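Local atomic coordinates of N-isopropylammelide isopropylaminohydrolase (Burkholderia multivorans ATCC 17616, PDB entry 6NBO), a protein that belongs to the amidohydrolase family, metal-dependent enzymes built on a TIM barrel, and carries two zinc ions in this model. Residues V62-H67 and I300-V306; T278-A282 and L324-R328; P383-L387 and A396-A400. One frame throughout, in Å; residues are numbered along the deposited sequence. Where two conformers were deposited one is given.

Contact 1: V62-H67 and I300-V306. With ZN (zinc ion), chain B; ZN (zinc ion), chain M.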
loop_
_atom_site.group_PDB
_atom_site.type_symbol
_atom_site.label_atom_id
_atom_site.label_comp_id
_atom_site.label_asym_id
_atom_site.label_seq_id
_atom_site.Cartn_x
_atom_site.Cartn_y
_atom_site.Cartn_z
ATOM N N VAL A 62 -0.777 6.498 2.594
ATOM C CA VAL A 62 -0.043 5.262 2.363
ATOM C C VAL A 62 -0.763 4.472 1.277
ATOM O O VAL A 62 -1.959 4.193 1.405
ATOM C CB VAL A 62 0.067 4.419 3.646
ATOM C CG1 VAL A 62 0.868 3.133 3.395
ATOM C CG2 VAL A 62 0.693 5.256 4.775
ATOM N N GLU A 63 -0.036 4.102 0.225
ATOM C CA GLU A 63 -0.515 3.116 -0.738
ATOM C C GLU A 63 0.027 1.754 -0.321
ATOM O O GLU A 63 1.222 1.486 -0.458
ATOM C CB GLU A 63 -0.078 3.505 -2.153
ATOM C CG GLU A 63 -0.199 2.388 -3.200
ATOM C CD GLU A 63 -1.607 1.882 -3.350
ATOM O OE1 GLU A 63 -2.057 1.132 -2.458
ATOM O OE2 GLU A 63 -2.272 2.233 -4.351
ATOM N N GLY A 64 -0.843 0.900 0.228
ATOM C CA GLY A 64 -0.412 -0.378 0.760
ATOM C C GLY A 64 -0.326 -1.516 -0.240
ATOM O O GLY A 64 0.134 -2.607 0.118
ATOM N N HIS A 65 -0.771 -1.311 -1.486
ATOM C CA HIS A 65 -0.745 -2.381 -2.486
ATOM C C HIS A 65 -0.989 -1.785 -3.862
ATOM O O HIS A 65 -2.129 -1.484 -4.221
ATOM C CB HIS A 65 -1.794 -3.461 -2.200
ATOM C CG HIS A 65 -1.754 -4.650 -3.127
ATOM N ND1 HIS A 65 -1.552 -5.938 -2.678
ATOM C CD2 HIS A 65 -1.956 -4.751 -4.466
ATOM C CE1 HIS A 65 -1.616 -6.779 -3.699
ATOM N NE2 HIS A 65 -1.848 -6.082 -4.797
ATOM N N THR A 66 0.065 -1.616 -4.646
ATOM C CA THR A 66 -0.125 -1.291 -6.051
ATOM C C THR A 66 0.922 -2.057 -6.855
ATOM O O THR A 66 1.667 -2.887 -6.314
ATOM C CB THR A 66 -0.078 0.227 -6.275
ATOM O OG1 THR A 66 -0.532 0.512 -7.609
ATOM C CG2 THR A 66 1.349 0.784 -6.086
ATOM N N HIS A 67 0.966 -1.776 -8.171
ATOM C CA HIS A 67 1.841 -2.465 -9.118
ATOM C C HIS A 67 2.440 -1.359 -9.994
ATOM O O HIS A 67 1.990 -1.140 -11.118
ATOM C CB HIS A 67 1.081 -3.510 -9.951
ATOM C CG HIS A 67 0.559 -4.673 -9.158
ATOM N ND1 HIS A 67 1.267 -5.841 -9.002
ATOM C CD2 HIS A 67 -0.600 -4.841 -8.473
ATOM C CE1 HIS A 67 0.562 -6.691 -8.273
ATOM N NE2 HIS A 67 -0.567 -6.101 -7.924
ATOM N N ILE A 300 -5.088 -3.005 5.552
ATOM C CA ILE A 300 -4.294 -2.142 4.678
ATOM C C ILE A 300 -5.108 -1.857 3.421
ATOM O O ILE A 300 -5.585 -2.790 2.767
ATOM C CB ILE A 300 -2.962 -2.825 4.302
ATOM C CG1 ILE A 300 -2.166 -3.231 5.553
ATOM C CG2 ILE A 300 -2.134 -1.914 3.379
ATOM C CD1 ILE A 300 -1.053 -4.233 5.256
ATOM N N GLY A 301 -5.255 -0.587 3.066
ATOM C CA GLY A 301 -5.924 -0.236 1.823
ATOM C C GLY A 301 -4.939 -0.137 0.665
ATOM O O GLY A 301 -3.774 0.198 0.847
ATOM N N GLY A 302 -5.411 -0.453 -0.540
ATOM C CA GLY A 302 -4.571 -0.294 -1.718
ATOM C C GLY A 302 -5.398 -0.110 -2.974
ATOM O O GLY A 302 -6.577 -0.466 -3.014
ATOM N N ASN A 303 -4.765 0.452 -4.015
ATOM C CA ASN A 303 -5.449 0.563 -5.307
ATOM C C ASN A 303 -5.492 -0.762 -6.052
ATOM O O ASN A 303 -6.440 -1.008 -6.803
ATOM C CB ASN A 303 -4.763 1.584 -6.232
ATOM C CG ASN A 303 -5.204 3.004 -5.972
ATOM O OD1 ASN A 303 -6.278 3.424 -6.413
ATOM N ND2 ASN A 303 -4.371 3.765 -5.257
ATOM N N ASP A 304 -4.472 -1.603 -5.871
ATOM C CA ASP A 304 -4.079 -2.618 -6.845
ATOM C C ASP A 304 -3.573 -1.888 -8.083
ATOM O O ASP A 304 -2.943 -0.834 -7.963
ATOM C CB ASP A 304 -5.227 -3.579 -7.196
ATOM C CG ASP A 304 -4.747 -5.012 -7.347
ATOM O OD1 ASP A 304 -3.539 -5.251 -7.152
ATOM O OD2 ASP A 304 -5.572 -5.893 -7.657
ATOM N N GLY A 305 -3.861 -2.408 -9.275
ATOM C CA GLY A 305 -3.354 -1.773 -10.487
ATOM C C GLY A 305 -3.891 -0.366 -10.679
ATOM O O GLY A 305 -4.956 0.008 -10.189
ATOM N N VAL A 306 -3.126 0.441 -11.416
ATOM C CA VAL A 306 -3.539 1.792 -11.783
ATOM C C VAL A 306 -3.345 1.943 -13.288
ATOM O O VAL A 306 -2.207 2.065 -13.757
ATOM C CB VAL A 306 -2.751 2.874 -11.029
ATOM C CG1 VAL A 306 -3.125 4.262 -11.566
ATOM C CG2 VAL A 306 -3.006 2.777 -9.520
HETATM ZN ZN ZN B . -2.189 -6.985 -6.623
HETATM ZN ZN ZN M . -4.632 -8.057 -7.964
HETATM O O HOH W 1 -0.644 -0.805 -12.344
HETATM O O HOH W 2 -2.550 -8.297 -8.945
#
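Asp304 OD1 lies at the edge of two imidazole rings, in the plane of the His67 ring and near that of His65, while its carboxylate is turned 70° from the His65 ring and 49° from the His67 ring. Both rings also meet those of His126 and His218. What brings these edges together is a zinc ion, bound by His65 NE2 at 2.1 Å, His67 NE2 at 2.3 Å and Asp304 OD1 at 2.3 Å, with His218 as a further ligand. Asp304 OD2 reaches the second zinc at 2.4 Å, so one carboxylate bridges the pair; His250 completes the protein ligands there. Between the zinc on NE2 and Ser249 OG on ND1, the rotation of the His65 ring is fixed. Away from the metals, Glu63 bends at chi2 (60°) and turns its carboxylate to Asn303: OE2 accepts from Asn303 ND2 at 2.8 Å and, on its syn lone pair, from Asn303 N at 3.1 Å, whereas OE1 takes His65 N. Thr66 OG1 donates to Asp304 O (2.8 Å), tying down the backbone of the bridging aspartate. A His-X-His pair ending the first barrel strand, facing an aspartate that follows the last, is the hallmark of the amidohydrolase metal centre.

Contact 2: T278-A282 and L324-R328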
loop_
_atom_site.group_PDB
_atom_site.type_symbol
_atom_site.label_atom_id
_atom_site.label_comp_id
_atom_site.label_asym_id
_atom_site.label_seq_id
_atom_site.Cartn_x
_atom_site.Cartn_y
_atom_site.Cartn_z
ATOM N N THR A 278 -7.004 -4.892 1.446
ATOM C CA THR A 278 -8.201 -4.875 0.618
ATOM C C THR A 278 -8.121 -3.692 -0.332
ATOM O O THR A 278 -7.683 -2.605 0.049
ATOM C CB THR A 278 -9.496 -4.831 1.449
ATOM O OG1 THR A 278 -10.621 -4.968 0.571
ATOM C CG2 THR A 278 -9.631 -3.528 2.264
ATOM N N THR A 279 -8.490 -3.926 -1.587
ATOM C CA THR A 279 -8.576 -2.863 -2.576
ATOM C C THR A 279 -10.022 -2.571 -2.926
ATOM O O THR A 279 -10.294 -1.800 -3.854
ATOM C CB THR A 279 -7.768 -3.239 -3.815
ATOM O OG1 THR A 279 -8.411 -4.325 -4.495
ATOM C CG2 THR A 279 -6.353 -3.659 -3.397
ATOM N N ALA A 280 -10.950 -3.195 -2.198
ATOM C CA ALA A 280 -12.384 -2.981 -2.342
ATOM C C ALA A 280 -12.906 -3.150 -3.771
ATOM O O ALA A 280 -13.642 -2.294 -4.269
ATOM C CB ALA A 280 -12.767 -1.610 -1.803
ATOM N N PRO A 281 -12.575 -4.255 -4.445
ATOM C CA PRO A 281 -13.199 -4.515 -5.750
ATOM C C PRO A 281 -14.711 -4.623 -5.602
ATOM O O PRO A 281 -15.219 -5.217 -4.651
ATOM C CB PRO A 281 -12.576 -5.845 -6.185
ATOM C CG PRO A 281 -12.207 -6.512 -4.878
ATOM C CD PRO A 281 -11.743 -5.386 -4.005
ATOM N N ALA A 282 -15.433 -4.020 -6.544
ATOM C CA ALA A 282 -16.879 -3.897 -6.407
ATOM C C ALA A 282 -17.643 -5.129 -6.876
ATOM O O ALA A 282 -18.862 -5.177 -6.678
ATOM C CB ALA A 282 -17.379 -2.662 -7.169
ATOM N N LEU A 324 -13.641 4.487 -1.651
ATOM C CA LEU A 324 -14.165 3.289 -2.307
ATOM C C LEU A 324 -14.253 2.117 -1.332
ATOM O O LEU A 324 -15.194 1.312 -1.396
ATOM C CB LEU A 324 -13.296 2.928 -3.505
ATOM C CG LEU A 324 -13.331 3.910 -4.676
ATOM C CD1 LEU A 324 -12.269 3.516 -5.693
ATOM C CD2 LEU A 324 -14.712 3.906 -5.325
ATOM N N ILE A 325 -13.288 2.013 -0.421
ATOM C CA ILE A 325 -13.365 1.002 0.636
ATOM C C ILE A 325 -14.619 1.216 1.483
ATOM O O ILE A 325 -15.372 0.275 1.774
ATOM C CB ILE A 325 -12.077 1.035 1.484
ATOM C CG1 ILE A 325 -10.890 0.520 0.655
ATOM C CG2 ILE A 325 -12.232 0.212 2.766
ATOM C CD1 ILE A 325 -9.529 0.730 1.306
ATOM N N ALA A 326 -14.862 2.466 1.886
ATOM C CA ALA A 326 -16.043 2.791 2.677
ATOM C C ALA A 326 -17.322 2.414 1.934
ATOM O O ALA A 326 -18.223 1.778 2.499
ATOM C CB ALA A 326 -16.027 4.283 3.031
ATOM N N MET A 327 -17.409 2.779 0.653
ATOM C CA MET A 327 -18.584 2.422 -0.142
ATOM C C MET A 327 -18.752 0.914 -0.226
ATOM O O MET A 327 -19.858 0.388 -0.046
ATOM C CB MET A 327 -18.462 3.009 -1.557
ATOM C CG MET A 327 -18.543 4.516 -1.629
ATOM S SD MET A 327 -18.168 5.073 -3.325
ATOM C CE MET A 327 -19.112 6.585 -3.391
ATOM N N ARG A 328 -17.663 0.201 -0.510
ATOM C CA ARG A 328 -17.743 -1.248 -0.649
ATOM C C ARG A 328 -18.218 -1.901 0.640
ATOM O O ARG A 328 -18.909 -2.924 0.597
ATOM C CB ARG A 328 -16.383 -1.811 -1.066
ATOM C CG ARG A 328 -16.360 -3.322 -1.291
ATOM C CD ARG A 328 -17.234 -3.737 -2.479
ATOM N NE ARG A 328 -17.253 -5.186 -2.684
ATOM C CZ ARG A 328 -18.049 -6.024 -2.029
ATOM N NH1 ARG A 328 -18.899 -5.557 -1.120
ATOM N NH2 ARG A 328 -17.999 -7.329 -2.282
#
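Ala280 of the loop after strand 275-278 packs its methyl against Ile325 and Arg328 on helix 318-328, a loop-on-helix contact at the C-terminal end of the barrel strands, partly buried and with one hydrogen bond between the segments. The methyl points at the helix and sits between successive turns: Ala280 CB is 3.6 Å from Ile325 CA and 3.7 Å from Arg328 CB. Ile325 lays CG1 alongside the same methyl at 3.8 Å, and its CD1 carries on to the backbone of Thr278. Arg328 starts out with CG opposite its own backbone nitrogen (chi1 -178°) and then bends at chi2 (65°), which brings the chain past Ala280 to the peptide oxygen of Pro281. There Arg328 NE donates to Pro281 O at 2.8 Å; the oxygen lies in the guanidinium plane, but the donor is tilted 22° from the carbonyl plane. Arg328 NH2 is taken by Val284 O, so the guanidinium spans two carbonyls of one loop and its rotation is fixed. Arg328 CD lies 3.9 Å from Ala282 CA. Further along, Pro281 rests on Phe252 and Val286, Arg321 of the same helix makes a weak bond to Thr279 O, and Thr278 pairs through its backbone with strand 299-301.

Contact 3: P383-L387 and A396-A400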
loop_
_atom_site.group_PDB
_atom_site.type_symbol
_atom_site.label_atom_id
_atom_site.label_comp_id
_atom_site.label_asym_id
_atom_site.label_seq_id
_atom_site.Cartn_x
_atom_site.Cartn_y
_atom_site.Cartn_z
ATOM N N PRO A 383 -10.749 16.610 -1.285
ATOM C CA PRO A 383 -10.253 17.939 -1.659
ATOM C C PRO A 383 -8.797 17.883 -2.105
ATOM O O PRO A 383 -8.027 17.030 -1.667
ATOM C CB PRO A 383 -10.413 18.758 -0.367
ATOM C CG PRO A 383 -10.373 17.768 0.721
ATOM C CD PRO A 383 -11.016 16.508 0.163
ATOM N N VAL A 384 -8.430 18.810 -2.995
ATOM C CA VAL A 384 -7.055 18.867 -3.481
ATOM C C VAL A 384 -6.111 18.977 -2.295
ATOM O O VAL A 384 -6.446 19.585 -1.273
ATOM C CB VAL A 384 -6.884 20.056 -4.447
ATOM C CG1 VAL A 384 -7.065 21.378 -3.713
ATOM C CG2 VAL A 384 -5.522 20.016 -5.126
ATOM N N ARG A 385 -4.942 18.340 -2.395
ATOM C CA ARG A 385 -3.938 18.521 -1.347
ATOM C C ARG A 385 -3.371 19.929 -1.476
ATOM O O ARG A 385 -2.600 20.221 -2.399
ATOM C CB ARG A 385 -2.822 17.482 -1.443
ATOM C CG ARG A 385 -3.262 16.041 -1.593
ATOM C CD ARG A 385 -4.340 15.618 -0.595
ATOM N NE ARG A 385 -5.658 15.493 -1.220
ATOM C CZ ARG A 385 -6.109 14.378 -1.794
ATOM N NH1 ARG A 385 -5.354 13.287 -1.834
ATOM N NH2 ARG A 385 -7.324 14.354 -2.327
ATOM N N ARG A 386 -3.763 20.817 -0.569
ATOM C CA ARG A 386 -3.263 22.184 -0.639
ATOM C C ARG A 386 -1.750 22.233 -0.446
ATOM O O ARG A 386 -1.054 23.015 -1.108
ATOM C CB ARG A 386 -3.955 23.048 0.407
ATOM C CG ARG A 386 -3.522 24.499 0.292
ATOM C CD ARG A 386 -3.722 25.232 1.580
ATOM N NE ARG A 386 -5.134 25.377 1.893
ATOM C CZ ARG A 386 -5.585 25.732 3.087
ATOM N NH1 ARG A 386 -4.723 25.970 4.070
ATOM N NH2 ARG A 386 -6.890 25.843 3.298
ATOM N N LEU A 387 -1.229 21.393 0.440
ATOM C CA LEU A 387 0.192 21.347 0.767
ATOM C C LEU A 387 0.574 19.903 1.032
ATOM O O LEU A 387 -0.159 19.185 1.712
ATOM C CB LEU A 387 0.520 22.187 2.010
ATOM C CG LEU A 387 1.997 22.204 2.428
ATOM C CD1 LEU A 387 2.828 22.939 1.384
ATOM C CD2 LEU A 387 2.170 22.859 3.788
ATOM N N ALA A 396 4.795 19.625 -2.696
ATOM C CA ALA A 396 3.670 19.819 -3.596
ATOM C C ALA A 396 2.750 20.888 -3.035
ATOM O O ALA A 396 2.622 21.043 -1.818
ATOM C CB ALA A 396 2.898 18.512 -3.806
ATOM N N ARG A 397 2.117 21.635 -3.936
ATOM C CA ARG A 397 1.079 22.577 -3.559
ATOM C C ARG A 397 -0.058 22.462 -4.556
ATOM O O ARG A 397 0.179 22.319 -5.757
ATOM C CB ARG A 397 1.580 24.036 -3.530
ATOM C CG ARG A 397 2.635 24.347 -2.477
ATOM C CD ARG A 397 3.010 25.829 -2.558
ATOM N NE ARG A 397 4.060 26.196 -1.613
ATOM C CZ ARG A 397 3.843 26.484 -0.332
ATOM N NH1 ARG A 397 2.614 26.445 0.163
ATOM N NH2 ARG A 397 4.856 26.824 0.451
ATOM N N ASN A 398 -1.285 22.520 -4.044
ATOM C CA ASN A 398 -2.505 22.460 -4.845
ATOM C C ASN A 398 -2.445 21.315 -5.853
ATOM O O ASN A 398 -2.783 21.438 -7.031
ATOM C CB ASN A 398 -2.775 23.815 -5.495
ATOM C CG ASN A 398 -3.109 24.873 -4.455
ATOM O OD1 ASN A 398 -3.822 24.597 -3.481
ATOM N ND2 ASN A 398 -2.569 26.069 -4.629
ATOM N N GLY A 399 -2.020 20.162 -5.355
ATOM C CA GLY A 399 -2.070 18.933 -6.117
ATOM C C GLY A 399 -0.989 18.753 -7.155
ATOM O O GLY A 399 -1.098 17.836 -7.976
ATOM N N ALA A 400 0.050 19.582 -7.148
ATOM C CA ALA A 400 1.097 19.504 -8.158
ATOM C C ALA A 400 2.452 19.672 -7.490
ATOM O O ALA A 400 2.604 20.488 -6.577
ATOM C CB ALA A 400 0.900 20.573 -9.246
HETATM O O HOH W 3 -0.261 19.108 -3.576
HETATM O O HOH W 4 -0.022 25.515 -0.717
#
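Leu387 and Arg397 lie side by side and point the same way, a non-hydrogen-bonded pair where the antiparallel strands 387-390 and 393-397 form a beta hairpin near the C-terminus. Leu387 CD1 sits over one face of the Arg397 guanidinium, offset toward its rim and 3.7 Å from NH1. The arginine is extended from CG to NE, which carries its charged end along the leucine to a salt bridge with Glu50. Arg386 and Asn398 also run alongside each other, though Asn398 was deposited in two conformers and this pairing, taken from one of them, is uncertain; the far end of Arg386 goes to Gly52 O. Val384 packs on the peptide between Asn398 and Gly399, its CG2 3.4 Å from Asn398 C. That peptide belongs to a type I' turn from Arg397 to Ala400, in which Asn398 and Gly399 both have positive phi; the turn does not close the hairpin but follows strand 393-397 and leads into strand 400-401. Asn398 N donates to Arg386 O at 3.0 Å from well above the carbonyl plane, and a weak bond runs from Gly399 N to Arg385 O. Arg385 leads away from the turn, its NH1 forming a salt bridge with Asp317. Its guanidinium grips Pro383 O side-on, with the oxygen in the guanidinium plane, NE at 2.9 Å and NH2 at 2.8 Å.

Overall arrangement
Contacts 1 and 2 are direct neighbours, their centres about 12 Å apart. Their segments alternate along the chain, so strand 299-301 lies between the two halves of contact 2 in sequence. They probably share two backbone hydrogen bonds, Ile300 O to Thr278 N at 2.9 Å and Gly302 N to Thr278 O at 3.2 Å. Contact 2 lies close to the zinc site of contact 1: Thr279 packs against Gly302 and the zinc ligand Asp304, and the Pro281 side chain is about 8 Å from a zinc. Contact 3 stands apart, its centre about 20 Å from that of contact 1 and 24 Å from that of contact 2, and touches neither.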